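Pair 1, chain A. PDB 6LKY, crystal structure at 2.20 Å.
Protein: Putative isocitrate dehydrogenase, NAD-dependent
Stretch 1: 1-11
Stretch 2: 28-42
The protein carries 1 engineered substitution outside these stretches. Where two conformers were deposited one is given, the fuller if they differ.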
# COMPACT_ATOMS: atom_id res chain seq x y z
N MET A 1 8.05 8.24 -40.05
CA MET A 1 6.76 7.58 -39.92
C MET A 1 5.97 8.11 -38.72
O MET A 1 4.77 8.37 -38.84
CB MET A 1 6.94 6.06 -39.79
CG MET A 1 6.98 5.31 -41.12
SD MET A 1 7.30 3.54 -40.98
CE MET A 1 5.77 2.84 -41.59
N HIS A 2 6.63 8.30 -37.58
CA HIS A 2 5.96 8.60 -36.31
C HIS A 2 6.49 9.89 -35.70
O HIS A 2 7.69 10.00 -35.42
CB HIS A 2 6.14 7.47 -35.31
CG HIS A 2 5.57 6.17 -35.76
ND1 HIS A 2 4.21 5.93 -35.80
CD2 HIS A 2 6.17 5.02 -36.14
CE1 HIS A 2 4.00 4.69 -36.21
NE2 HIS A 2 5.17 4.11 -36.42
N LYS A 3 5.60 10.85 -35.47
CA LYS A 3 5.93 12.09 -34.77
C LYS A 3 5.43 12.00 -33.32
O LYS A 3 4.22 11.88 -33.08
CB LYS A 3 5.32 13.30 -35.47
CG LYS A 3 5.77 14.61 -34.86
CD LYS A 3 5.30 15.80 -35.67
CE LYS A 3 5.88 17.07 -35.10
NZ LYS A 3 5.29 18.28 -35.74
N ILE A 4 6.35 12.11 -32.36
CA ILE A 4 6.09 11.80 -30.96
C ILE A 4 6.59 12.93 -30.08
O ILE A 4 7.76 13.34 -30.18
CB ILE A 4 6.78 10.48 -30.56
CG1 ILE A 4 6.12 9.30 -31.28
CG2 ILE A 4 6.81 10.32 -29.03
CD1 ILE A 4 6.80 8.00 -31.01
N THR A 5 5.72 13.43 -29.19
CA THR A 5 6.14 14.47 -28.25
C THR A 5 7.09 13.86 -27.22
O THR A 5 6.83 12.76 -26.71
CB THR A 5 4.93 15.10 -27.56
OG1 THR A 5 4.10 15.74 -28.53
CG2 THR A 5 5.38 16.14 -26.52
N LEU A 6 8.21 14.54 -26.96
CA LEU A 6 9.27 14.01 -26.11
C LEU A 6 9.53 14.98 -24.97
O LEU A 6 9.85 16.15 -25.21
CB LEU A 6 10.55 13.79 -26.93
CG LEU A 6 11.79 13.27 -26.19
CD1 LEU A 6 11.54 11.84 -25.72
CD2 LEU A 6 13.04 13.34 -27.07
N ILE A 7 9.42 14.49 -23.74
CA ILE A 7 9.59 15.32 -22.55
C ILE A 7 10.71 14.72 -21.71
O ILE A 7 10.53 13.70 -21.05
CB ILE A 7 8.29 15.42 -21.74
CG1 ILE A 7 7.16 16.01 -22.60
CG2 ILE A 7 8.55 16.21 -20.46
CD1 ILE A 7 5.79 16.05 -21.91
N PRO A 8 11.90 15.33 -21.73
CA PRO A 8 13.03 14.76 -20.97
C PRO A 8 12.80 14.70 -19.47
O PRO A 8 13.29 13.77 -18.81
CB PRO A 8 14.19 15.70 -21.32
CG PRO A 8 13.77 16.32 -22.65
CD PRO A 8 12.30 16.51 -22.50
N GLY A 9 12.11 15.68 -18.90
CA GLY A 9 11.73 15.62 -17.49
C GLY A 9 12.80 16.12 -16.53
O GLY A 9 13.67 16.93 -16.87
N ASP A 10 12.73 15.61 -15.30
CA ASP A 10 13.45 16.15 -14.15
C ASP A 10 14.40 15.12 -13.56
O ASP A 10 14.20 13.91 -13.71
CB ASP A 10 12.46 16.63 -13.08
CG ASP A 10 11.60 17.78 -13.56
OD1 ASP A 10 12.11 18.60 -14.35
OD2 ASP A 10 10.42 17.87 -13.15
N GLY A 11 15.41 15.61 -12.85
CA GLY A 11 16.31 14.73 -12.12
C GLY A 11 17.00 13.76 -13.07
O GLY A 11 17.70 14.17 -14.01
N GLY A 28 15.55 0.64 -35.62
CA GLY A 28 15.24 1.05 -36.97
C GLY A 28 13.89 1.72 -37.15
O GLY A 28 13.59 2.16 -38.27
N VAL A 29 13.09 1.83 -36.09
CA VAL A 29 11.82 2.54 -36.20
C VAL A 29 12.07 4.02 -36.45
O VAL A 29 13.00 4.62 -35.90
CB VAL A 29 10.97 2.31 -34.94
CG1 VAL A 29 9.58 2.89 -35.13
CG2 VAL A 29 10.86 0.83 -34.67
N GLN A 30 11.24 4.61 -37.30
CA GLN A 30 11.39 6.00 -37.72
C GLN A 30 10.58 6.91 -36.81
O GLN A 30 9.34 6.84 -36.80
CB GLN A 30 10.93 6.16 -39.17
CG GLN A 30 11.48 5.10 -40.11
CD GLN A 30 12.91 5.38 -40.53
OE1 GLN A 30 13.15 6.25 -41.37
NE2 GLN A 30 13.86 4.66 -39.95
N VAL A 31 11.26 7.78 -36.07
CA VAL A 31 10.61 8.70 -35.14
C VAL A 31 11.08 10.12 -35.41
O VAL A 31 12.29 10.40 -35.37
CB VAL A 31 10.90 8.34 -33.67
CG1 VAL A 31 10.07 9.22 -32.76
CG2 VAL A 31 10.65 6.86 -33.41
N GLN A 32 10.13 11.02 -35.65
CA GLN A 32 10.38 12.45 -35.55
C GLN A 32 10.04 12.88 -34.12
O GLN A 32 8.87 12.99 -33.75
CB GLN A 32 9.54 13.21 -36.58
CG GLN A 32 9.88 14.70 -36.69
CD GLN A 32 8.85 15.48 -37.49
OE1 GLN A 32 8.15 14.91 -38.33
NE2 GLN A 32 8.74 16.77 -37.21
N TRP A 33 11.06 13.12 -33.29
CA TRP A 33 10.83 13.57 -31.92
C TRP A 33 10.49 15.06 -31.88
O TRP A 33 11.19 15.89 -32.46
CB TRP A 33 12.06 13.32 -31.04
CG TRP A 33 12.48 11.91 -30.97
CD1 TRP A 33 13.57 11.35 -31.58
CD2 TRP A 33 11.84 10.85 -30.24
NE1 TRP A 33 13.65 10.02 -31.28
CE2 TRP A 33 12.60 9.68 -30.46
CE3 TRP A 33 10.70 10.78 -29.43
CZ2 TRP A 33 12.25 8.45 -29.91
CZ3 TRP A 33 10.36 9.55 -28.88
CH2 TRP A 33 11.13 8.40 -29.12
N ASP A 34 9.43 15.39 -31.15
CA ASP A 34 8.98 16.76 -30.93
C ASP A 34 9.27 17.10 -29.46
O ASP A 34 8.45 16.85 -28.58
CB ASP A 34 7.50 16.88 -31.27
CG ASP A 34 6.99 18.29 -31.20
OD1 ASP A 34 7.77 19.20 -30.82
OD2 ASP A 34 5.80 18.49 -31.53
N THR A 35 10.45 17.66 -29.21
CA THR A 35 10.92 17.88 -27.85
C THR A 35 10.19 19.05 -27.21
O THR A 35 10.15 20.16 -27.76
CB THR A 35 12.43 18.12 -27.85
OG1 THR A 35 13.08 16.93 -28.29
CG2 THR A 35 12.92 18.46 -26.44
N GLN A 36 9.63 18.80 -26.02
CA GLN A 36 8.88 19.79 -25.26
C GLN A 36 9.30 19.71 -23.79
O GLN A 36 9.87 18.71 -23.35
CB GLN A 36 7.37 19.58 -25.39
CG GLN A 36 6.87 19.60 -26.80
CD GLN A 36 6.88 20.98 -27.38
OE1 GLN A 36 6.99 21.97 -26.66
NE2 GLN A 36 6.76 21.06 -28.71
N SER A 37 8.98 20.75 -23.03
CA SER A 37 9.41 20.86 -21.64
C SER A 37 8.22 20.79 -20.68
O SER A 37 7.15 21.33 -20.97
CB SER A 37 10.17 22.18 -21.44
OG SER A 37 10.58 22.36 -20.11
N ALA A 38 8.43 20.18 -19.51
CA ALA A 38 7.38 20.08 -18.50
C ALA A 38 8.03 19.89 -17.14
O ALA A 38 9.21 19.54 -17.03
CB ALA A 38 6.42 18.92 -18.81
N GLY A 39 7.23 20.11 -16.09
CA GLY A 39 7.70 19.89 -14.73
C GLY A 39 8.66 20.98 -14.28
O GLY A 39 8.60 22.12 -14.74
N MET A 40 9.56 20.61 -13.36
CA MET A 40 10.46 21.60 -12.76
C MET A 40 11.36 22.23 -13.81
O MET A 40 11.61 23.45 -13.79
CB MET A 40 11.28 20.96 -11.65
CG MET A 40 11.95 21.94 -10.67
SD MET A 40 10.82 23.07 -9.79
CE MET A 40 10.04 21.95 -8.62
N ALA A 41 11.82 21.43 -14.78
CA ALA A 41 12.62 21.99 -15.86
C ALA A 41 11.89 23.14 -16.53
O ALA A 41 12.46 24.23 -16.72
CB ALA A 41 12.98 20.89 -16.87
N ALA A 42 10.58 22.96 -16.80
CA ALA A 42 9.84 24.03 -17.45
C ALA A 42 9.67 25.23 -16.53
O ALA A 42 9.80 26.38 -16.97
CB ALA A 42 8.48 23.51 -17.94
O HOH W 1 10.99 18.50 -19.50

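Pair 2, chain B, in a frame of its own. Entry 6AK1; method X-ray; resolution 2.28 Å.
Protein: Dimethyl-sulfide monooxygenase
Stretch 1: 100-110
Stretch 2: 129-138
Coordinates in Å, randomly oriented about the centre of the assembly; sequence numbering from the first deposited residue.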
# COMPACT_ATOMS: atom_id res chain seq x y z
N GLY B 100 -9.32 -3.02 7.47
CA GLY B 100 -7.94 -3.46 7.47
C GLY B 100 -6.95 -2.29 7.48
O GLY B 100 -7.32 -1.14 7.23
N PHE B 101 -5.69 -2.59 7.79
CA PHE B 101 -4.63 -1.58 7.82
C PHE B 101 -3.48 -2.07 6.96
O PHE B 101 -2.83 -3.07 7.29
CB PHE B 101 -4.17 -1.29 9.25
CG PHE B 101 -5.30 -0.92 10.16
CD1 PHE B 101 -5.87 0.35 10.08
CD2 PHE B 101 -5.82 -1.83 11.06
CE1 PHE B 101 -6.94 0.72 10.89
CE2 PHE B 101 -6.89 -1.48 11.88
CZ PHE B 101 -7.44 -0.18 11.79
N GLY B 102 -3.25 -1.39 5.84
CA GLY B 102 -2.10 -1.66 5.01
C GLY B 102 -0.95 -0.80 5.46
O GLY B 102 -1.03 0.43 5.44
N VAL B 103 0.14 -1.43 5.89
CA VAL B 103 1.28 -0.72 6.44
C VAL B 103 2.44 -0.89 5.49
O VAL B 103 2.80 -2.02 5.14
CB VAL B 103 1.61 -1.22 7.86
CG1 VAL B 103 2.72 -0.37 8.46
CG2 VAL B 103 0.36 -1.15 8.73
N THR B 104 3.02 0.22 5.05
CA THR B 104 4.16 0.17 4.16
C THR B 104 5.44 -0.01 4.97
O THR B 104 5.63 0.66 5.99
CB THR B 104 4.23 1.46 3.33
OG1 THR B 104 3.06 1.56 2.52
CG2 THR B 104 5.44 1.47 2.42
N ALA B 105 6.30 -0.93 4.54
CA ALA B 105 7.61 -1.09 5.17
C ALA B 105 8.61 -1.57 4.12
O ALA B 105 8.35 -2.56 3.42
CB ALA B 105 7.56 -2.06 6.36
N ALA B 106 9.73 -0.88 4.00
CA ALA B 106 10.72 -1.23 3.00
C ALA B 106 11.59 -2.40 3.46
O ALA B 106 11.83 -2.59 4.66
CB ALA B 106 11.59 -0.02 2.65
N ILE B 107 12.05 -3.18 2.48
CA ILE B 107 12.97 -4.28 2.73
C ILE B 107 14.42 -3.86 2.55
O ILE B 107 15.33 -4.68 2.76
CB ILE B 107 12.62 -5.47 1.81
CG1 ILE B 107 12.98 -5.14 0.36
CG2 ILE B 107 11.14 -5.79 1.91
CD1 ILE B 107 12.57 -6.23 -0.64
N THR B 108 14.66 -2.60 2.20
CA THR B 108 16.00 -2.13 1.86
C THR B 108 16.87 -1.96 3.11
O THR B 108 18.09 -2.17 3.05
CB THR B 108 15.89 -0.79 1.12
OG1 THR B 108 15.07 -0.94 -0.04
CG2 THR B 108 17.26 -0.27 0.70
N PHE B 109 16.29 -1.52 4.22
CA PHE B 109 17.11 -1.17 5.37
C PHE B 109 16.88 -2.06 6.58
O PHE B 109 17.81 -2.22 7.38
CB PHE B 109 16.84 0.30 5.77
CG PHE B 109 16.97 1.26 4.62
CD1 PHE B 109 18.22 1.50 4.03
CD2 PHE B 109 15.86 1.92 4.12
CE1 PHE B 109 18.34 2.39 2.97
CE2 PHE B 109 15.96 2.80 3.05
CZ PHE B 109 17.21 3.04 2.47
N GLU B 110 15.71 -2.65 6.72
CA GLU B 110 15.37 -3.41 7.91
C GLU B 110 15.62 -4.90 7.69
O GLU B 110 15.17 -5.47 6.69
CB GLU B 110 13.92 -3.18 8.31
CG GLU B 110 13.66 -3.60 9.75
CD GLU B 110 12.29 -3.19 10.23
OE1 GLU B 110 11.86 -3.74 11.27
OE2 GLU B 110 11.66 -2.31 9.59
N ARG B 129 -5.87 -8.12 10.86
CA ARG B 129 -6.37 -7.09 9.96
C ARG B 129 -5.25 -6.26 9.35
O ARG B 129 -5.49 -5.12 8.92
CB ARG B 129 -7.36 -6.18 10.69
CG ARG B 129 -8.68 -6.85 11.04
CD ARG B 129 -9.65 -5.81 11.57
NE ARG B 129 -9.38 -5.44 12.95
CZ ARG B 129 -9.59 -4.22 13.45
NH1 ARG B 129 -10.03 -3.24 12.65
NH2 ARG B 129 -9.34 -3.96 14.73
N VAL B 130 -4.03 -6.80 9.26
CA VAL B 130 -2.90 -6.05 8.75
C VAL B 130 -2.56 -6.54 7.35
O VAL B 130 -2.68 -7.73 7.03
CB VAL B 130 -1.68 -6.14 9.69
CG1 VAL B 130 -1.14 -7.56 9.74
CG2 VAL B 130 -0.58 -5.19 9.22
N ALA B 131 -2.17 -5.61 6.50
CA ALA B 131 -1.56 -5.90 5.22
C ALA B 131 -0.18 -5.25 5.19
O ALA B 131 0.01 -4.16 5.74
CB ALA B 131 -2.41 -5.38 4.06
N TRP B 132 0.77 -5.93 4.58
CA TRP B 132 2.14 -5.44 4.45
C TRP B 132 2.32 -4.95 3.02
O TRP B 132 2.30 -5.75 2.08
CB TRP B 132 3.15 -6.53 4.79
CG TRP B 132 4.58 -6.11 4.52
CD1 TRP B 132 5.07 -4.83 4.50
CD2 TRP B 132 5.69 -6.97 4.23
NE1 TRP B 132 6.41 -4.85 4.23
CE2 TRP B 132 6.82 -6.14 4.06
CE3 TRP B 132 5.84 -8.36 4.10
CZ2 TRP B 132 8.08 -6.65 3.76
CZ3 TRP B 132 7.10 -8.87 3.82
CH2 TRP B 132 8.21 -8.02 3.65
N ASN B 133 2.53 -3.66 2.85
CA ASN B 133 2.85 -3.10 1.54
C ASN B 133 4.36 -3.16 1.36
O ASN B 133 5.10 -2.35 1.93
CB ASN B 133 2.31 -1.69 1.40
CG ASN B 133 2.68 -1.05 0.07
OD1 ASN B 133 2.50 -1.66 -0.98
ND2 ASN B 133 3.23 0.16 0.12
N VAL B 134 4.82 -4.12 0.56
CA VAL B 134 6.23 -4.42 0.35
C VAL B 134 6.83 -3.42 -0.64
O VAL B 134 6.50 -3.43 -1.82
CB VAL B 134 6.39 -5.86 -0.16
CG1 VAL B 134 7.86 -6.23 -0.26
CG2 VAL B 134 5.61 -6.80 0.72
N VAL B 135 7.77 -2.59 -0.18
CA VAL B 135 8.40 -1.63 -1.06
C VAL B 135 9.91 -1.79 -1.00
O VAL B 135 10.47 -2.38 -0.06
CB VAL B 135 7.99 -0.16 -0.74
CG1 VAL B 135 6.47 -0.03 -0.67
CG2 VAL B 135 8.62 0.33 0.54
N SER B 136 10.57 -1.29 -2.04
CA SER B 136 12.03 -1.15 -2.11
C SER B 136 12.35 0.34 -2.20
O SER B 136 12.19 0.94 -3.27
CB SER B 136 12.61 -1.91 -3.30
OG SER B 136 12.04 -3.21 -3.43
N SER B 137 12.79 0.93 -1.09
CA SER B 137 13.04 2.36 -1.01
C SER B 137 13.94 2.84 -2.14
O SER B 137 14.90 2.17 -2.52
CB SER B 137 13.68 2.72 0.34
OG SER B 137 14.30 4.00 0.29
N TYR B 138 13.64 4.03 -2.66
CA TYR B 138 14.41 4.55 -3.77
C TYR B 138 14.88 5.99 -3.61
O TYR B 138 15.82 6.37 -4.31
CB TYR B 138 13.62 4.44 -5.09
CG TYR B 138 12.44 5.38 -5.19
CD1 TYR B 138 11.24 5.09 -4.54
CD2 TYR B 138 12.50 6.54 -5.96
CE1 TYR B 138 10.15 5.94 -4.63
CE2 TYR B 138 11.42 7.40 -6.06
CZ TYR B 138 10.24 7.09 -5.40
OH TYR B 138 9.16 7.93 -5.49

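Both pairs are two neighbouring parallel strands. The strand axes cross at -39° in pair 1 and -29° in pair 2, and 14 central residues superpose with an RMSD of 0.7 Å. His2(A) to Leu6(A) match Phe101(B) to Ala105(B), and Val31(A) to Thr35(A) match Val130(B) to Val134(B).

The backbone ladder is shared. In pair 1, Ile4(A) N donates to Gln32(A) O at 3.0 Å, and Asp34(A) N donates to Ile4(A) O at 2.8 Å. In pair 2, Val103(B) N donates to Ala131(B) O at 2.7 Å, and Asn133(B) N donates to Val103(B) O at 2.8 Å. Further along, the ladders part. Gln36(A) N bonds Leu6(A) O at 2.8 Å. At the matching place Ala105(B) O lies 3.6 Å from Val135(B) N, and it instead accepts a hydrogen bond from Trp132(B) NE1 at 3.1 Å.

The matched tryptophans differ at the same place. Their CA atoms fall almost exactly together, but their side-chain centres lie well apart. Trp33(A) has chi1 m; its CZ3 packs 3.6 Å from Ile4(A) CG2 and its CE3 lies 3.9 Å from Leu6(A) CB. Trp132(B) has chi1 t, and its ring end comes nearer the other strand. Ala105(B), small where pair 1 has Leu6(A), has its CB 3.7 Å from Trp132(B) NE1. Ile107(B) CG2 lies at the edge of the indole, 3.7 Å from Trp132(B) CZ2.

On the face of Thr5(A) and Asp34(A), the threonines match closely, with side-chain centres nearly coincident. Thr104(B) OG1 accepts a hydrogen bond from Asn133(B) ND2 at 2.8 Å. In pair 1 the partner is an aspartate, and Thr5(A) OG1 stays 4.4 Å from Asp34(A) OD2. Both of these oxygens are hydrogen-bonded elsewhere in the structure. Lys3(A) extends along this face, its CE 3.6 Å from Gln32(A) NE2. The matched pair, Gly102(B) and Ala131(B), is much smaller: Gly102(B) CA meets Ala131(B) O at 3.4 Å.

Past the strands, the links differ. In pair 1 a water accepts from Gly9(A) N and Ala38(A) N, each 3.1 Å from its oxygen. Asp10(A) OD2 then accepts from Met40(A) N at 2.9 Å, and Asp10(A) OD1 from Ala41(A) N at 2.9 Å, tying the loop to the first helical turn. In pair 2, Thr108(B), which matches Gly9(A), makes a direct link: its OG1 accepts a weak hydrogen bond from Ser137(B) N at 3.1 Å.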